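Local coordinates for protein GDP-6-deoxy-D-mannose reductase (Pseudomonas aeruginosa, PDB 6X3B) that binds NADPH and probably reduces GDP-4-dehydro-6-deoxy-D-mannose to GDP-rhamnose, a sugar donor for lipopolysaccharide O-antigen synthesis, at residues F33-T47 with L223-L235. Numbering follows the deposited sequence.
Sequences FVGKHLQAYLAAAHT and LDVQDVLSAYLRL. With NDP (NADPH dihydro-nicotinamide-adenine-dinucleotide phosphate), chain E.
Leu229 drives its two methyls into the helix 33-44 as a knob in a hole formed by Val34, His37, Leu38 and Tyr41. With CG anti to its own carbonyl carbon (chi1 -67°), the two methyls split: CD1 presses on the backbone, 3.5 Å from Leu38 N, while CD2 packs against Val34 CG1 at 3.6 Å and the CB of Leu38. Beside this tightly packed leucine, Val225 CG1 sits squarely over one face of the His37 imidazole, a CH-pi contact 3.8 Å from the ring centroid, and Val225 CB meets Phe33 CZ. His37 NE2 is tied to the carbonyl of Pro184, a bond that would restrain the ring's rotation. Tyr41 forms the reciprocal knob among Gln226, Leu229, Ser230 and Leu233; buried Leu233 CD1 lies 3.7 Å from Tyr41 CE1 and also touches Leu42 CD2. The looser side is at exposed Gln226, whose CG meets the Tyr41 ring edge 3.7 Å from CE2, and at partly exposed Ser230, its CB near Tyr41 OH. No hydrogen bond joins the helices, which cross at -71°. At the N-terminal end of helix 33-44, the first of the Rossmann fold, the amides of Phe33 and Val34 donate nearly straight bonds to the NADPH diphosphate. Helix 225-238, entered from strand 219-224 with Asp224 as N-cap, also touches helix 292-298 through Ala231 and Leu235, while Val34 and Tyr232 rest on strand 172-182.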
ATOM      1  N   PHE A  33      14.392   0.607 -19.648  1.00 25.36           N
ATOM      2  CA  PHE A  33      14.518   1.960 -20.192  1.00 21.62           C
ATOM      3  C   PHE A  33      15.418   2.831 -19.318  1.00 25.53           C
ATOM      4  O   PHE A  33      16.437   3.357 -19.776  1.00 19.54           O
ATOM      5  CB  PHE A  33      13.118   2.573 -20.354  1.00 23.70           C
ATOM      6  CG  PHE A  33      13.101   4.083 -20.447  1.00 22.92           C
ATOM      7  CD1 PHE A  33      13.888   4.764 -21.376  1.00 22.44           C
ATOM      8  CD2 PHE A  33      12.271   4.819 -19.613  1.00 24.72           C
ATOM      9  CE1 PHE A  33      13.865   6.155 -21.463  1.00 24.02           C
ATOM     10  CE2 PHE A  33      12.224   6.213 -19.698  1.00 28.08           C
ATOM     11  CZ  PHE A  33      13.020   6.883 -20.626  1.00 29.85           C
ATOM     12  N   VAL A  34      15.068   2.974 -18.042  1.00 19.70           N
ATOM     13  CA  VAL A  34      15.820   3.847 -17.149  1.00 18.70           C
ATOM     14  C   VAL A  34      17.184   3.241 -16.826  1.00 18.47           C
ATOM     15  O   VAL A  34      18.196   3.952 -16.767  1.00 19.43           O
ATOM     16  CB  VAL A  34      14.996   4.122 -15.872  1.00 18.20           C
ATOM     17  CG1 VAL A  34      15.835   4.926 -14.867  1.00 22.86           C
ATOM     18  CG2 VAL A  34      13.719   4.870 -16.227  1.00 16.09           C
ATOM     19  N   GLY A  35      17.196   1.927 -16.589  1.00 16.00           N
ATOM     20  CA  GLY A  35      18.426   1.196 -16.235  1.00 19.92           C
ATOM     21  C   GLY A  35      19.539   1.419 -17.245  1.00 22.12           C
ATOM     22  O   GLY A  35      20.658   1.751 -16.827  1.00 21.82           O
ATOM     23  N   LYS A  36      19.227   1.274 -18.534  1.00 20.11           N
ATOM     24  CA  LYS A  36      20.228   1.456 -19.620  1.00 26.10           C
ATOM     25  C   LYS A  36      20.794   2.879 -19.568  1.00 24.88           C
ATOM     26  O   LYS A  36      22.004   3.034 -19.773  1.00 24.49           O
ATOM     27  CB  LYS A  36      19.606   1.127 -20.980  1.00 24.55           C
ATOM     28  CG  LYS A  36      19.285  -0.344 -21.187  1.00 26.59           C
ATOM     29  CD  LYS A  36      18.545  -0.625 -22.469  1.00 34.85           C
ATOM     30  CE  LYS A  36      19.370  -0.313 -23.700  1.00 43.34           C
ATOM     31  NZ  LYS A  36      18.675  -0.705 -24.949  1.00 44.15           N
ATOM     32  N   HIS A  37      19.940   3.873 -19.320  1.00 18.99           N
ATOM     33  CA  HIS A  37      20.400   5.279 -19.212  1.00 22.78           C
ATOM     34  C   HIS A  37      21.260   5.443 -17.954  1.00 21.54           C
ATOM     35  O   HIS A  37      22.223   6.217 -18.005  1.00 22.89           O
ATOM     36  CB  HIS A  37      19.201   6.232 -19.223  1.00 22.21           C
ATOM     37  CG  HIS A  37      18.681   6.511 -20.592  1.00 27.20           C
ATOM     38  ND1 HIS A  37      19.373   7.280 -21.499  1.00 25.54           N
ATOM     39  CD2 HIS A  37      17.548   6.122 -21.212  1.00 23.71           C
ATOM     40  CE1 HIS A  37      18.688   7.359 -22.617  1.00 25.76           C
ATOM     41  NE2 HIS A  37      17.567   6.657 -22.467  1.00 28.69           N
ATOM     42  N   LEU A  38      20.928   4.732 -16.872  1.00 25.03           N
ATOM     43  CA  LEU A  38      21.715   4.873 -15.647  1.00 20.87           C
ATOM     44  C   LEU A  38      23.096   4.246 -15.805  1.00 21.73           C
ATOM     45  O   LEU A  38      24.093   4.813 -15.353  1.00 21.91           O
ATOM     46  CB  LEU A  38      20.989   4.243 -14.457  1.00 21.56           C
ATOM     47  CG  LEU A  38      21.656   4.315 -13.072  1.00 26.48           C
ATOM     48  CD1 LEU A  38      22.137   5.746 -12.760  1.00 23.41           C
ATOM     49  CD2 LEU A  38      20.705   3.807 -11.972  1.00 25.49           C
ATOM     50  N   GLN A  39      23.170   3.069 -16.433  1.00 24.20           N
ATOM     51  CA  GLN A  39      24.473   2.464 -16.684  1.00 25.93           C
ATOM     52  C   GLN A  39      25.355   3.380 -17.530  1.00 24.74           C
ATOM     53  O   GLN A  39      26.550   3.531 -17.256  1.00 31.38           O
ATOM     54  CB  GLN A  39      24.298   1.102 -17.356  1.00 24.71           C
ATOM     55  CG  GLN A  39      25.622   0.410 -17.627  1.00 32.96           C
ATOM     56  CD  GLN A  39      25.456  -1.027 -18.050  1.00 40.72           C
ATOM     57  OE1 GLN A  39      24.355  -1.573 -18.008  1.00 34.41           O
ATOM     58  NE2 GLN A  39      26.557  -1.655 -18.456  1.00 42.71           N
ATOM     59  N   ALA A  40      24.781   4.016 -18.551  1.00 25.64           N
ATOM     60  CA  ALA A  40      25.561   4.941 -19.373  1.00 26.18           C
ATOM     61  C   ALA A  40      25.981   6.163 -18.564  1.00 31.11           C
ATOM     62  O   ALA A  40      27.135   6.598 -18.637  1.00 28.37           O
ATOM     63  CB  ALA A  40      24.753   5.358 -20.603  1.00 27.78           C
ATOM     64  N   TYR A  41      25.055   6.712 -17.778  1.00 26.51           N
ATOM     65  CA  TYR A  41      25.351   7.843 -16.906  1.00 25.14           C
ATOM     66  C   TYR A  41      26.532   7.537 -16.006  1.00 24.90           C
ATOM     67  O   TYR A  41      27.491   8.314 -15.937  1.00 36.45           O
ATOM     68  CB  TYR A  41      24.104   8.184 -16.078  1.00 31.46           C
ATOM     69  CG  TYR A  41      24.154   9.483 -15.275  1.00 39.30           C
ATOM     70  CD1 TYR A  41      25.073   9.667 -14.243  1.00 34.09           C
ATOM     71  CD2 TYR A  41      23.235  10.503 -15.519  1.00 48.18           C
ATOM     72  CE1 TYR A  41      25.103  10.853 -13.497  1.00 38.51           C
ATOM     73  CE2 TYR A  41      23.250  11.689 -14.780  1.00 48.29           C
ATOM     74  CZ  TYR A  41      24.183  11.857 -13.773  1.00 48.86           C
ATOM     75  OH  TYR A  41      24.183  13.033 -13.054  1.00 50.58           O
ATOM     76  N   LEU A  42      26.485   6.396 -15.308  1.00 25.05           N
ATOM     77  CA  LEU A  42      27.548   6.044 -14.377  1.00 27.79           C
ATOM     78  C   LEU A  42      28.871   5.783 -15.080  1.00 35.46           C
ATOM     79  O   LEU A  42      29.926   5.896 -14.449  1.00 26.10           O
ATOM     80  CB  LEU A  42      27.146   4.819 -13.552  1.00 29.29           C
ATOM     81  CG  LEU A  42      26.032   5.131 -12.536  1.00 26.32           C
ATOM     82  CD1 LEU A  42      25.532   3.875 -11.862  1.00 28.46           C
ATOM     83  CD2 LEU A  42      26.558   6.122 -11.531  1.00 27.58           C
ATOM     84  N   ALA A  43      28.844   5.431 -16.364  1.00 31.80           N
ATOM     85  CA  ALA A  43      30.093   5.200 -17.078  1.00 40.13           C
ATOM     86  C   ALA A  43      30.755   6.504 -17.494  1.00 37.61           C
ATOM     87  O   ALA A  43      31.979   6.552 -17.634  1.00 37.24           O
ATOM     88  CB  ALA A  43      29.847   4.322 -18.308  1.00 32.36           C
ATOM     89  N   ALA A  44      29.969   7.560 -17.698  1.00 32.22           N
ATOM     90  CA  ALA A  44      30.477   8.814 -18.238  1.00 31.65           C
ATOM     91  C   ALA A  44      30.726   9.882 -17.181  1.00 40.77           C
ATOM     92  O   ALA A  44      31.519  10.795 -17.430  1.00 41.88           O
ATOM     93  CB  ALA A  44      29.495   9.377 -19.268  1.00 32.53           C
ATOM     94  N   ALA A  45      30.076   9.802 -16.026  1.00 34.42           N
ATOM     95  CA  ALA A  45      30.046  10.911 -15.082  1.00 38.03           C
ATOM     96  C   ALA A  45      30.966  10.656 -13.896  1.00 39.55           C
ATOM     97  O   ALA A  45      31.398   9.528 -13.638  1.00 38.28           O
ATOM     98  CB  ALA A  45      28.620  11.168 -14.583  1.00 38.15           C
ATOM     99  N   HIS A  46      31.275  11.739 -13.179  1.00 41.31           N
ATOM    100  CA  HIS A  46      32.095  11.681 -11.973  1.00 42.68           C
ATOM    101  C   HIS A  46      31.160  11.540 -10.781  1.00 36.15           C
ATOM    102  O   HIS A  46      30.375  12.447 -10.486  1.00 34.73           O
ATOM    103  CB  HIS A  46      32.979  12.920 -11.856  1.00 40.79           C
ATOM    104  CG  HIS A  46      34.196  12.862 -12.729  1.00 46.80           C
ATOM    105  ND1 HIS A  46      34.300  13.562 -13.913  1.00 46.64           N
ATOM    106  CD2 HIS A  46      35.346  12.155 -12.607  1.00 49.41           C
ATOM    107  CE1 HIS A  46      35.469  13.302 -14.473  1.00 44.89           C
ATOM    108  NE2 HIS A  46      36.123  12.451 -13.700  1.00 45.92           N
ATOM    109  N   THR A  47      31.233  10.396 -10.108  1.00 27.76           N
ATOM    110  CA  THR A  47      30.236  10.044  -9.111  1.00 27.65           C
ATOM    111  C   THR A  47      30.921   9.208  -8.051  1.00 28.16           C
ATOM    112  O   THR A  47      31.928   8.560  -8.341  1.00 28.43           O
ATOM    113  CB  THR A  47      29.080   9.245  -9.736  1.00 28.13           C
ATOM    114  OG1 THR A  47      28.107   8.965  -8.743  1.00 36.11           O
ATOM    115  CG2 THR A  47      29.592   7.921 -10.252  1.00 32.34           C
ATOM    116  N   LEU A 223      10.172  15.190 -16.987  1.00 19.51           N
ATOM    117  CA  LEU A 223      11.614  15.329 -16.821  1.00 22.71           C
ATOM    118  C   LEU A 223      12.343  14.500 -17.871  1.00 21.20           C
ATOM    119  O   LEU A 223      11.904  13.401 -18.227  1.00 22.17           O
ATOM    120  CB  LEU A 223      12.074  14.856 -15.431  1.00 21.68           C
ATOM    121  CG  LEU A 223      11.740  15.724 -14.220  1.00 25.47           C
ATOM    122  CD1 LEU A 223      12.056  14.951 -12.946  1.00 22.31           C
ATOM    123  CD2 LEU A 223      12.540  17.019 -14.282  1.00 23.18           C
ATOM    124  N   ASP A 224      13.483  15.004 -18.341  1.00 22.80           N
ATOM    125  CA  ASP A 224      14.401  14.136 -19.065  1.00 18.91           C
ATOM    126  C   ASP A 224      14.853  13.002 -18.160  1.00 22.64           C
ATOM    127  O   ASP A 224      15.063  13.196 -16.958  1.00 23.85           O
ATOM    128  CB  ASP A 224      15.636  14.909 -19.550  1.00 23.19           C
ATOM    129  CG  ASP A 224      16.421  14.129 -20.596  1.00 22.59           C
ATOM    130  OD1 ASP A 224      17.288  13.308 -20.226  1.00 27.78           O
ATOM    131  OD2 ASP A 224      16.136  14.319 -21.789  1.00 25.70           O
ATOM    132  N   VAL A 225      15.027  11.810 -18.742  1.00 18.59           N
ATOM    133  CA  VAL A 225      15.472  10.658 -17.957  1.00 18.47           C
ATOM    134  C   VAL A 225      16.785  10.947 -17.235  1.00 22.68           C
ATOM    135  O   VAL A 225      17.033  10.414 -16.149  1.00 21.00           O
ATOM    136  CB  VAL A 225      15.577   9.411 -18.864  1.00 18.02           C
ATOM    137  CG1 VAL A 225      16.584   9.634 -19.989  1.00 23.99           C
ATOM    138  CG2 VAL A 225      15.913   8.156 -18.050  1.00 26.13           C
ATOM    139  N   GLN A 226      17.642  11.790 -17.814  1.00 23.06           N
ATOM    140  CA  GLN A 226      18.905  12.105 -17.150  1.00 23.75           C
ATOM    141  C   GLN A 226      18.693  12.941 -15.889  1.00 21.03           C
ATOM    142  O   GLN A 226      19.445  12.796 -14.913  1.00 21.31           O
ATOM    143  CB  GLN A 226      19.845  12.835 -18.106  1.00 24.02           C
ATOM    144  CG  GLN A 226      21.171  13.199 -17.434  1.00 37.12           C
ATOM    145  CD  GLN A 226      22.148  13.874 -18.371  1.00 51.67           C
ATOM    146  OE1 GLN A 226      22.493  13.328 -19.420  1.00 41.63           O
ATOM    147  NE2 GLN A 226      22.605  15.069 -17.994  1.00 45.93           N
ATOM    148  N   ASP A 227      17.695  13.826 -15.887  1.00 20.44           N
ATOM    149  CA  ASP A 227      17.399  14.565 -14.660  1.00 22.10           C
ATOM    150  C   ASP A 227      16.784  13.647 -13.614  1.00 24.70           C
ATOM    151  O   ASP A 227      17.048  13.802 -12.413  1.00 21.15           O
ATOM    152  CB  ASP A 227      16.478  15.749 -14.953  1.00 25.24           C
ATOM    153  CG  ASP A 227      17.227  16.928 -15.551  1.00 27.35           C
ATOM    154  OD1 ASP A 227      18.425  17.097 -15.232  1.00 26.98           O
ATOM    155  OD2 ASP A 227      16.629  17.679 -16.343  1.00 30.13           O
ATOM    156  N   VAL A 228      15.980  12.669 -14.058  1.00 22.17           N
ATOM    157  CA  VAL A 228      15.440  11.672 -13.141  1.00 23.40           C
ATOM    158  C   VAL A 228      16.569  10.872 -12.506  1.00 27.81           C
ATOM    159  O   VAL A 228      16.592  10.661 -11.289  1.00 19.17           O
ATOM    160  CB  VAL A 228      14.444  10.753 -13.869  1.00 25.33           C
ATOM    161  CG1 VAL A 228      13.966   9.658 -12.930  1.00 20.57           C
ATOM    162  CG2 VAL A 228      13.273  11.556 -14.405  1.00 21.48           C
ATOM    163  N   LEU A 229      17.515  10.397 -13.329  1.00 17.43           N
ATOM    164  CA  LEU A 229      18.660   9.666 -12.796  1.00 23.70           C
ATOM    165  C   LEU A 229      19.440  10.494 -11.791  1.00 20.30           C
ATOM    166  O   LEU A 229      19.923   9.971 -10.779  1.00 17.35           O
ATOM    167  CB  LEU A 229      19.595   9.256 -13.926  1.00 28.20           C
ATOM    168  CG  LEU A 229      18.969   8.240 -14.850  1.00 25.96           C
ATOM    169  CD1 LEU A 229      19.960   7.940 -15.953  1.00 26.31           C
ATOM    170  CD2 LEU A 229      18.635   7.019 -14.016  1.00 26.74           C
ATOM    171  N   SER A 230      19.657  11.763 -12.100  1.00 21.52           N
ATOM    172  CA  SER A 230      20.487  12.572 -11.219  1.00 23.49           C
ATOM    173  C   SER A 230      19.796  12.772  -9.878  1.00 24.18           C
ATOM    174  O   SER A 230      20.448  12.809  -8.829  1.00 21.35           O
ATOM    175  CB  SER A 230      20.796  13.907 -11.893  1.00 25.22           C
ATOM    176  OG  SER A 230      21.274  14.852 -10.955  1.00 41.83           O
ATOM    177  N   ALA A 231      18.466  12.854  -9.900  1.00 18.98           N
ATOM    178  CA  ALA A 231      17.708  12.916  -8.657  1.00 16.44           C
ATOM    179  C   ALA A 231      17.897  11.657  -7.831  1.00 16.75           C
ATOM    180  O   ALA A 231      18.020  11.741  -6.611  1.00 17.81           O
ATOM    181  CB  ALA A 231      16.223  13.149  -8.966  1.00 16.64           C
ATOM    182  N   TYR A 232      17.910  10.464  -8.469  1.00 17.70           N
ATOM    183  CA  TYR A 232      18.071   9.226  -7.696  1.00 17.34           C
ATOM    184  C   TYR A 232      19.437   9.164  -7.030  1.00 16.84           C
ATOM    185  O   TYR A 232      19.563   8.740  -5.870  1.00 18.21           O
ATOM    186  CB  TYR A 232      17.894   7.978  -8.581  1.00 16.18           C
ATOM    187  CG  TYR A 232      16.523   7.799  -9.198  1.00 16.81           C
ATOM    188  CD1 TYR A 232      15.434   8.572  -8.788  1.00 18.65           C
ATOM    189  CD2 TYR A 232      16.331   6.860 -10.207  1.00 17.14           C
ATOM    190  CE1 TYR A 232      14.176   8.418  -9.386  1.00 17.50           C
ATOM    191  CE2 TYR A 232      15.091   6.679 -10.808  1.00 18.14           C
ATOM    192  CZ  TYR A 232      14.011   7.456 -10.397  1.00 16.87           C
ATOM    193  OH  TYR A 232      12.766   7.299 -10.978  1.00 15.63           O
ATOM    194  N   LEU A 233      20.483   9.555  -7.759  1.00 19.43           N
ATOM    195  CA  LEU A 233      21.829   9.516  -7.179  1.00 15.28           C
ATOM    196  C   LEU A 233      21.982  10.537  -6.053  1.00 20.15           C
ATOM    197  O   LEU A 233      22.681  10.278  -5.059  1.00 21.03           O
ATOM    198  CB  LEU A 233      22.868   9.757  -8.275  1.00 22.24           C
ATOM    199  CG  LEU A 233      22.938   8.659  -9.354  1.00 24.05           C
ATOM    200  CD1 LEU A 233      23.972   9.034 -10.422  1.00 25.27           C
ATOM    201  CD2 LEU A 233      23.260   7.281  -8.745  1.00 22.43           C
ATOM    202  N   ARG A 234      21.365  11.712  -6.197  1.00 20.68           N
ATOM    203  CA  ARG A 234      21.432  12.701  -5.111  1.00 23.69           C
ATOM    204  C   ARG A 234      20.616  12.260  -3.901  1.00 21.13           C
ATOM    205  O   ARG A 234      20.970  12.580  -2.754  1.00 20.78           O
ATOM    206  CB  ARG A 234      20.957  14.060  -5.611  1.00 23.76           C
ATOM    207  CG  ARG A 234      21.850  14.623  -6.713  1.00 33.15           C
ATOM    208  CD  ARG A 234      21.650  16.102  -6.883  1.00 38.09           C
ATOM    209  NE  ARG A 234      22.368  16.826  -5.854  1.00 35.15           N
ATOM    210  CZ  ARG A 234      23.634  17.211  -5.961  1.00 44.32           C
ATOM    211  NH1 ARG A 234      24.315  16.939  -7.065  1.00 48.37           N
ATOM    212  NH2 ARG A 234      24.216  17.855  -4.957  1.00 39.40           N
ATOM    213  N   LEU A 235      19.548  11.494  -4.133  1.00 15.09           N
ATOM    214  CA  LEU A 235      18.824  10.901  -3.018  1.00 18.66           C
ATOM    215  C   LEU A 235      19.698   9.901  -2.269  1.00 18.11           C
ATOM    216  O   LEU A 235      19.718   9.891  -1.028  1.00 18.47           O
ATOM    217  CB  LEU A 235      17.537  10.244  -3.522  1.00 13.93           C
ATOM    218  CG  LEU A 235      16.393  11.225  -3.760  1.00 16.08           C
ATOM    219  CD1 LEU A 235      15.206  10.521  -4.443  1.00 17.55           C
ATOM    220  CD2 LEU A 235      15.978  11.858  -2.442  1.00 17.26           C
TER
HETATM  221  PA  NDP E 401      11.100  -1.195 -18.041  1.00 21.80           P
HETATM  222  O1A NDP E 401       9.819  -1.951 -18.140  1.00 23.53           O
HETATM  223  O2A NDP E 401      11.643  -0.550 -19.271  1.00 22.50           O
HETATM  224  O5B NDP E 401      12.226  -2.135 -17.396  1.00 27.13           O
HETATM  225  C5B NDP E 401      11.840  -3.104 -16.393  1.00 20.47           C
HETATM  226  C4B NDP E 401      13.062  -3.871 -15.954  1.00 20.02           C
HETATM  227  O4B NDP E 401      12.686  -4.827 -14.930  1.00 22.91           O
HETATM  228  C3B NDP E 401      13.777  -4.680 -17.046  1.00 22.43           C
HETATM  229  O3B NDP E 401      15.189  -4.571 -16.919  1.00 22.16           O
HETATM  230  C2B NDP E 401      13.282  -6.099 -16.795  1.00 21.46           C
HETATM  231  O2B NDP E 401      14.247  -7.052 -17.232  1.00 26.18           O
HETATM  232  C1B NDP E 401      13.180  -6.099 -15.277  1.00 19.96           C
HETATM  233  N9A NDP E 401      12.281  -7.114 -14.746  1.00 21.41           N
HETATM  234  C8A NDP E 401      10.937  -7.238 -14.996  1.00 17.72           C
HETATM  235  N7A NDP E 401      10.387  -8.255 -14.383  1.00 19.45           N
HETATM  236  C5A NDP E 401      11.432  -8.841 -13.685  1.00 20.24           C
HETATM  237  C6A NDP E 401      11.500  -9.963 -12.839  1.00 22.50           C
HETATM  238  N6A NDP E 401      10.427 -10.702 -12.568  1.00 21.00           N
HETATM  239  N1A NDP E 401      12.700 -10.284 -12.300  1.00 22.93           N
HETATM  240  C2A NDP E 401      13.752  -9.513 -12.602  1.00 20.34           C
HETATM  241  N3A NDP E 401      13.811  -8.437 -13.381  1.00 21.88           N
HETATM  242  C4A NDP E 401      12.606  -8.147 -13.900  1.00 17.17           C
HETATM  243  O3  NDP E 401      10.953  -0.072 -16.909  1.00 26.26           O
HETATM  244  PN  NDP E 401      11.409   1.463 -16.899  1.00 20.98           P
HETATM  245  O1N NDP E 401      12.896   1.516 -16.998  1.00 20.71           O
HETATM  246  O2N NDP E 401      10.603   2.205 -17.911  1.00 22.22           O
HETATM  247  O5D NDP E 401      10.956   1.912 -15.428  1.00 23.08           O
HETATM  248  C5D NDP E 401      11.929   1.869 -14.357  1.00 21.17           C
HETATM  249  C4D NDP E 401      11.229   2.137 -13.048  1.00 20.26           C
HETATM  250  O4D NDP E 401      10.642   3.462 -13.088  1.00 21.16           O
HETATM  251  C3D NDP E 401      10.084   1.175 -12.696  1.00 22.64           C
HETATM  252  O3D NDP E 401      10.067   0.885 -11.305  1.00 21.25           O
HETATM  253  C2D NDP E 401       8.857   1.967 -13.140  1.00 23.21           C
HETATM  254  O2D NDP E 401       7.674   1.583 -12.456  1.00 19.46           O
HETATM  255  C1D NDP E 401       9.267   3.396 -12.799  1.00 21.46           C
HETATM  256  N1N NDP E 401       8.553   4.409 -13.630  1.00 23.98           N
HETATM  257  C2N NDP E 401       8.854   4.574 -14.955  1.00 20.99           C
HETATM  258  C3N NDP E 401       8.321   5.596 -15.693  1.00 24.23           C
HETATM  259  C7N NDP E 401       8.486   5.556 -17.164  1.00 32.54           C
HETATM  260  O7N NDP E 401       7.945   6.418 -17.864  1.00 27.43           O
HETATM  261  N7N NDP E 401       9.219   4.584 -17.687  1.00 26.16           N
HETATM  262  C4N NDP E 401       7.607   6.690 -14.975  1.00 26.82           C
HETATM  263  C5N NDP E 401       7.296   6.378 -13.571  1.00 25.21           C
HETATM  264  C6N NDP E 401       7.574   5.195 -13.074  1.00 22.78           C
HETATM  265  P2B NDP E 401      13.665  -7.976 -18.421  1.00 31.55           P
HETATM  266  O1X NDP E 401      14.782  -8.933 -18.779  1.00 34.59           O
HETATM  267  O2X NDP E 401      12.450  -8.696 -17.875  1.00 43.01           O
HETATM  268  O3X NDP E 401      13.313  -7.052 -19.567  1.00 33.57           O